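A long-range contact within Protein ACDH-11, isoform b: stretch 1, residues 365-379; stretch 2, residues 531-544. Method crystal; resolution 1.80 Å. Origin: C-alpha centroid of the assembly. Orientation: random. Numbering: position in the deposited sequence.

Stretch 1 365-379: TRGSMLLLFEAARLL
Stretch 2 (531-544) IARIYSGALLIDHA

Residues 365-379 and 531-544 of ACDH-11 are both helical throughout, and each helix extends beyond its stretch at both ends. Phi/psi values stay near -65/-42, and i to i+4 backbone hydrogen bonds run along both segments. The axes cross at right angles, with a signed crossing angle of 90° and a closest approach of 8.3 Å. The register is set by two pairs: the CA atoms of G367 and S536 lie 5.0 Å apart, and those of L370 and L539 lie 6.3 Å apart. Together the helices bury 562 Å², mostly through aliphatic side chains.

Along stretch 2, the first residue to make contact is A532. Its CB, directed sideways, lies 4.4 Å from CD2 of L371, a loose apolar contact at the margin of the crossing.

One turn later Y535 points toward stretch 1, with chi1 -151° (t) and chi2 -28°. Its CB packs 3.7 Å from CD1 of L371, whose t,p rotamer (-165°, 68°) brings the end of the side chain nearer to stretch 2 although its CA-to-CB bond points sideways. The phenol donates a hydrogen bond from Y535 OH to E374 OE2 at 2.7 Å, the carboxylate oxygen approaching the ring edge near its plane. E374 (t,p, chi3 -11°) is also held from within its own helix: R377 NE donates to E374 OE1 at 3.0 Å in a salt bridge, and R377 NH2 donates to E374 OE2 at 3.1 Å. The charged guanidinium thus helps balance the buried acid that accepts the tyrosine hydrogen bond. L378 CD1 adds an apolar neighbour 3.6 Å from Y535 OH.

S536 occupies the tightest part of the backbone approach. Opposite it is G367, where an ideal CB would lie only 3.6 Å from S536 CB and 3.5 Å from L540 CD1; the absence of a side chain leaves room for the close passage. With chi1 at -66° (m), S536 OG donates to A532 O of its own helix at 2.9 Å and lies 3.4 Å from G367 O. Water 1 donates to both S536 OG and S368 OG, at 2.8 Å each, so it bridges the helices even though the CA-to-CB bond of S368 points away from stretch 2.

L539 (m,t; -77°, 160°) points toward stretch 1 and fills the centre of the apolar contact. Its CB is 4.0 Å from CB of L370, while its CD1 lies 4.1 Å from L371 CD1 and 3.8 Å from E374 CB, so the aliphatic part of the acid also contributes to the packing.

L540 (m,t; -78°, 170°) starts sideways, but its end comes nearer. Its CD1 rests 3.7 Å from G367 CA, and its CD2 is 3.7 Å from CD1 of L370 and 4.2 Å from CB of R366. L370 itself (m,t; -71°, -161°) reaches on to H543 (chi1 -176°, t; chi2 -98°), where L370 CD1 meets H543 CB at 3.6 Å and closes the contact.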

# COMPACT_ATOMS: atom_id res chain seq x y z
N THR B 365 -38.09 9.96 -1.06
CA THR B 365 -37.14 10.64 -0.19
C THR B 365 -37.91 11.72 0.60
O THR B 365 -37.65 11.90 1.76
CB THR B 365 -36.02 11.28 -1.03
OG1 THR B 365 -35.22 10.22 -1.66
CG2 THR B 365 -35.14 12.09 -0.19
N ARG B 366 -38.83 12.43 -0.05
CA ARG B 366 -39.58 13.46 0.64
C ARG B 366 -40.42 12.88 1.76
O ARG B 366 -40.53 13.48 2.83
CB ARG B 366 -40.45 14.25 -0.31
CG ARG B 366 -39.66 15.10 -1.25
CD ARG B 366 -40.55 16.04 -2.03
NE ARG B 366 -39.87 16.77 -3.08
CZ ARG B 366 -40.39 17.84 -3.67
NH1 ARG B 366 -41.61 18.32 -3.34
NH2 ARG B 366 -39.70 18.43 -4.63
N GLY B 367 -41.02 11.73 1.55
CA GLY B 367 -41.86 11.10 2.58
C GLY B 367 -41.04 10.79 3.85
O GLY B 367 -41.40 11.09 4.98
N SER B 368 -39.92 10.17 3.64
CA SER B 368 -39.04 9.84 4.78
C SER B 368 -38.41 11.07 5.47
O SER B 368 -38.16 11.11 6.63
CB SER B 368 -37.99 8.85 4.36
OG SER B 368 -38.64 7.69 4.05
N MET B 369 -38.16 12.07 4.70
CA MET B 369 -37.71 13.32 5.22
C MET B 369 -38.74 13.91 6.19
O MET B 369 -38.37 14.39 7.26
CB MET B 369 -37.55 14.23 4.03
CG MET B 369 -36.66 15.35 4.29
SD MET B 369 -34.99 14.68 4.01
CE MET B 369 -34.59 16.24 4.75
N LEU B 370 -40.02 13.90 5.83
CA LEU B 370 -41.07 14.50 6.70
C LEU B 370 -41.19 13.63 7.93
O LEU B 370 -41.44 14.13 8.99
CB LEU B 370 -42.36 14.66 5.93
CG LEU B 370 -42.35 15.74 4.87
CD1 LEU B 370 -43.75 16.11 4.53
CD2 LEU B 370 -41.58 17.01 5.30
N LEU B 371 -41.02 12.31 7.80
CA LEU B 371 -41.06 11.41 8.94
C LEU B 371 -39.91 11.76 9.87
O LEU B 371 -40.09 11.73 11.08
CB LEU B 371 -41.02 9.95 8.49
CG LEU B 371 -41.38 8.79 9.44
CD1 LEU B 371 -42.85 8.83 9.79
CD2 LEU B 371 -41.04 7.41 8.85
N LEU B 372 -38.72 12.04 9.32
CA LEU B 372 -37.57 12.43 10.11
C LEU B 372 -37.83 13.66 10.93
O LEU B 372 -37.45 13.72 12.12
CB LEU B 372 -36.39 12.71 9.21
CG LEU B 372 -35.17 13.36 9.88
CD1 LEU B 372 -34.57 12.47 10.96
CD2 LEU B 372 -34.14 13.71 8.81
N PHE B 373 -38.43 14.67 10.31
CA PHE B 373 -38.71 15.92 11.02
C PHE B 373 -39.87 15.79 12.02
O PHE B 373 -39.85 16.43 13.04
CB PHE B 373 -38.82 17.11 10.04
CG PHE B 373 -37.48 17.62 9.69
CD1 PHE B 373 -36.79 18.44 10.58
CD2 PHE B 373 -36.84 17.19 8.54
CE1 PHE B 373 -35.48 18.83 10.33
CE2 PHE B 373 -35.51 17.57 8.29
CZ PHE B 373 -34.84 18.40 9.18
N GLU B 374 -40.82 14.89 11.76
CA GLU B 374 -41.84 14.54 12.76
C GLU B 374 -41.17 13.86 13.97
O GLU B 374 -41.49 14.15 15.10
CB GLU B 374 -42.88 13.59 12.15
CG GLU B 374 -43.85 12.96 13.16
CD GLU B 374 -44.96 13.89 13.59
OE1 GLU B 374 -44.89 15.09 13.27
OE2 GLU B 374 -45.89 13.41 14.28
N ALA B 375 -40.18 13.00 13.73
CA ALA B 375 -39.38 12.45 14.87
C ALA B 375 -38.61 13.55 15.68
O ALA B 375 -38.60 13.53 16.89
CB ALA B 375 -38.46 11.35 14.37
N ALA B 376 -37.97 14.49 14.99
CA ALA B 376 -37.25 15.61 15.60
C ALA B 376 -38.20 16.48 16.43
O ALA B 376 -37.88 16.85 17.54
CB ALA B 376 -36.61 16.47 14.53
N ARG B 377 -39.35 16.80 15.84
CA ARG B 377 -40.46 17.52 16.54
C ARG B 377 -40.86 16.81 17.80
O ARG B 377 -40.91 17.43 18.88
CB ARG B 377 -41.67 17.67 15.64
CG ARG B 377 -42.77 18.52 16.17
CD ARG B 377 -44.00 18.55 15.26
NE ARG B 377 -44.76 17.29 15.31
CZ ARG B 377 -45.71 17.01 16.16
NH1 ARG B 377 -46.07 17.91 17.07
NH2 ARG B 377 -46.31 15.84 16.13
N LEU B 378 -41.16 15.53 17.69
CA LEU B 378 -41.63 14.71 18.82
C LEU B 378 -40.54 14.54 19.89
O LEU B 378 -40.85 14.51 21.09
CB LEU B 378 -42.08 13.30 18.38
CG LEU B 378 -43.34 13.27 17.52
CD1 LEU B 378 -43.45 11.91 16.83
CD2 LEU B 378 -44.56 13.59 18.33
N LEU B 379 -39.28 14.53 19.47
CA LEU B 379 -38.18 14.40 20.44
C LEU B 379 -38.08 15.67 21.25
O LEU B 379 -37.94 15.66 22.48
CB LEU B 379 -36.86 14.12 19.72
CG LEU B 379 -35.60 14.02 20.60
CD1 LEU B 379 -35.73 12.88 21.60
CD2 LEU B 379 -34.35 13.84 19.75
N ILE B 531 -46.71 1.05 8.72
CA ILE B 531 -46.70 2.19 9.63
C ILE B 531 -45.91 3.36 8.99
O ILE B 531 -46.43 4.54 8.90
CB ILE B 531 -46.17 1.79 11.02
CG1 ILE B 531 -47.17 0.85 11.66
CG2 ILE B 531 -45.99 3.05 11.91
CD1 ILE B 531 -46.73 0.18 12.94
N ALA B 532 -44.72 3.05 8.51
CA ALA B 532 -43.88 4.07 7.94
C ALA B 532 -44.61 4.77 6.82
O ALA B 532 -44.64 5.96 6.77
CB ALA B 532 -42.58 3.49 7.43
N ARG B 533 -45.25 4.02 5.93
CA ARG B 533 -45.86 4.62 4.75
C ARG B 533 -47.13 5.41 5.08
O ARG B 533 -47.41 6.41 4.44
CB ARG B 533 -46.16 3.55 3.73
CG ARG B 533 -44.89 2.93 3.18
CD ARG B 533 -45.08 1.82 2.17
NE ARG B 533 -45.79 0.65 2.72
CZ ARG B 533 -45.44 -0.66 2.63
NH1 ARG B 533 -44.30 -1.03 1.97
NH2 ARG B 533 -46.29 -1.58 3.21
N ILE B 534 -47.94 4.89 6.00
CA ILE B 534 -49.14 5.58 6.45
C ILE B 534 -48.75 6.92 7.07
O ILE B 534 -49.35 7.97 6.77
CB ILE B 534 -49.96 4.71 7.45
CG1 ILE B 534 -50.62 3.56 6.67
CG2 ILE B 534 -51.04 5.55 8.19
CD1 ILE B 534 -51.29 2.51 7.52
N TYR B 535 -47.79 6.86 7.97
CA TYR B 535 -47.37 8.04 8.72
C TYR B 535 -46.78 9.05 7.73
O TYR B 535 -47.13 10.25 7.77
CB TYR B 535 -46.36 7.63 9.80
CG TYR B 535 -46.33 8.48 11.05
CD1 TYR B 535 -46.68 9.83 11.03
CD2 TYR B 535 -45.87 7.93 12.26
CE1 TYR B 535 -46.65 10.60 12.22
CE2 TYR B 535 -45.81 8.68 13.44
CZ TYR B 535 -46.14 10.00 13.41
OH TYR B 535 -46.03 10.71 14.57
N SER B 536 -45.93 8.57 6.82
CA SER B 536 -45.22 9.45 5.87
C SER B 536 -46.24 10.09 4.90
O SER B 536 -46.18 11.31 4.59
CB SER B 536 -44.13 8.70 5.09
OG SER B 536 -43.08 8.28 5.94
N GLY B 537 -47.22 9.30 4.46
CA GLY B 537 -48.21 9.83 3.56
C GLY B 537 -49.03 10.95 4.16
O GLY B 537 -49.35 11.98 3.52
N ALA B 538 -49.47 10.70 5.38
CA ALA B 538 -50.29 11.71 6.10
C ALA B 538 -49.51 13.03 6.32
O ALA B 538 -50.08 14.13 6.22
CB ALA B 538 -50.67 11.14 7.45
N LEU B 539 -48.22 12.89 6.58
CA LEU B 539 -47.31 14.03 6.73
C LEU B 539 -47.17 14.77 5.43
O LEU B 539 -47.29 15.98 5.40
CB LEU B 539 -45.96 13.59 7.25
CG LEU B 539 -45.91 13.28 8.73
CD1 LEU B 539 -44.73 12.42 9.00
CD2 LEU B 539 -45.87 14.55 9.58
N LEU B 540 -47.04 14.04 4.32
CA LEU B 540 -46.95 14.66 3.01
C LEU B 540 -48.22 15.43 2.66
O LEU B 540 -48.16 16.47 2.03
CB LEU B 540 -46.66 13.58 1.93
CG LEU B 540 -45.21 13.11 1.85
CD1 LEU B 540 -45.10 11.92 0.95
CD2 LEU B 540 -44.30 14.23 1.35
N ILE B 541 -49.35 14.92 3.11
CA ILE B 541 -50.64 15.50 2.79
C ILE B 541 -50.78 16.80 3.56
O ILE B 541 -51.24 17.79 2.99
CB ILE B 541 -51.82 14.57 3.12
CG1 ILE B 541 -51.93 13.47 2.07
CG2 ILE B 541 -53.15 15.31 3.10
CD1 ILE B 541 -52.68 12.25 2.56
N ASP B 542 -50.42 16.75 4.84
CA ASP B 542 -50.48 17.89 5.72
C ASP B 542 -49.55 18.97 5.19
O ASP B 542 -49.92 20.13 5.07
CB ASP B 542 -50.07 17.44 7.11
CG ASP B 542 -50.35 18.49 8.18
OD1 ASP B 542 -51.48 18.99 8.30
OD2 ASP B 542 -49.39 18.79 8.91
N HIS B 543 -48.36 18.58 4.78
CA HIS B 543 -47.44 19.50 4.15
C HIS B 543 -47.96 20.16 2.88
O HIS B 543 -47.84 21.38 2.73
CB HIS B 543 -46.16 18.76 3.86
CG HIS B 543 -45.08 19.61 3.28
ND1 HIS B 543 -44.82 19.68 1.93
CD2 HIS B 543 -44.13 20.35 3.88
CE1 HIS B 543 -43.77 20.45 1.72
NE2 HIS B 543 -43.35 20.89 2.89
N ALA B 544 -48.54 19.37 1.97
CA ALA B 544 -49.05 19.90 0.69
C ALA B 544 -50.30 20.75 0.87
O ALA B 544 -50.62 21.60 -0.02
CB ALA B 544 -49.36 18.75 -0.27
O HOH W 1 -41.46 7.44 3.86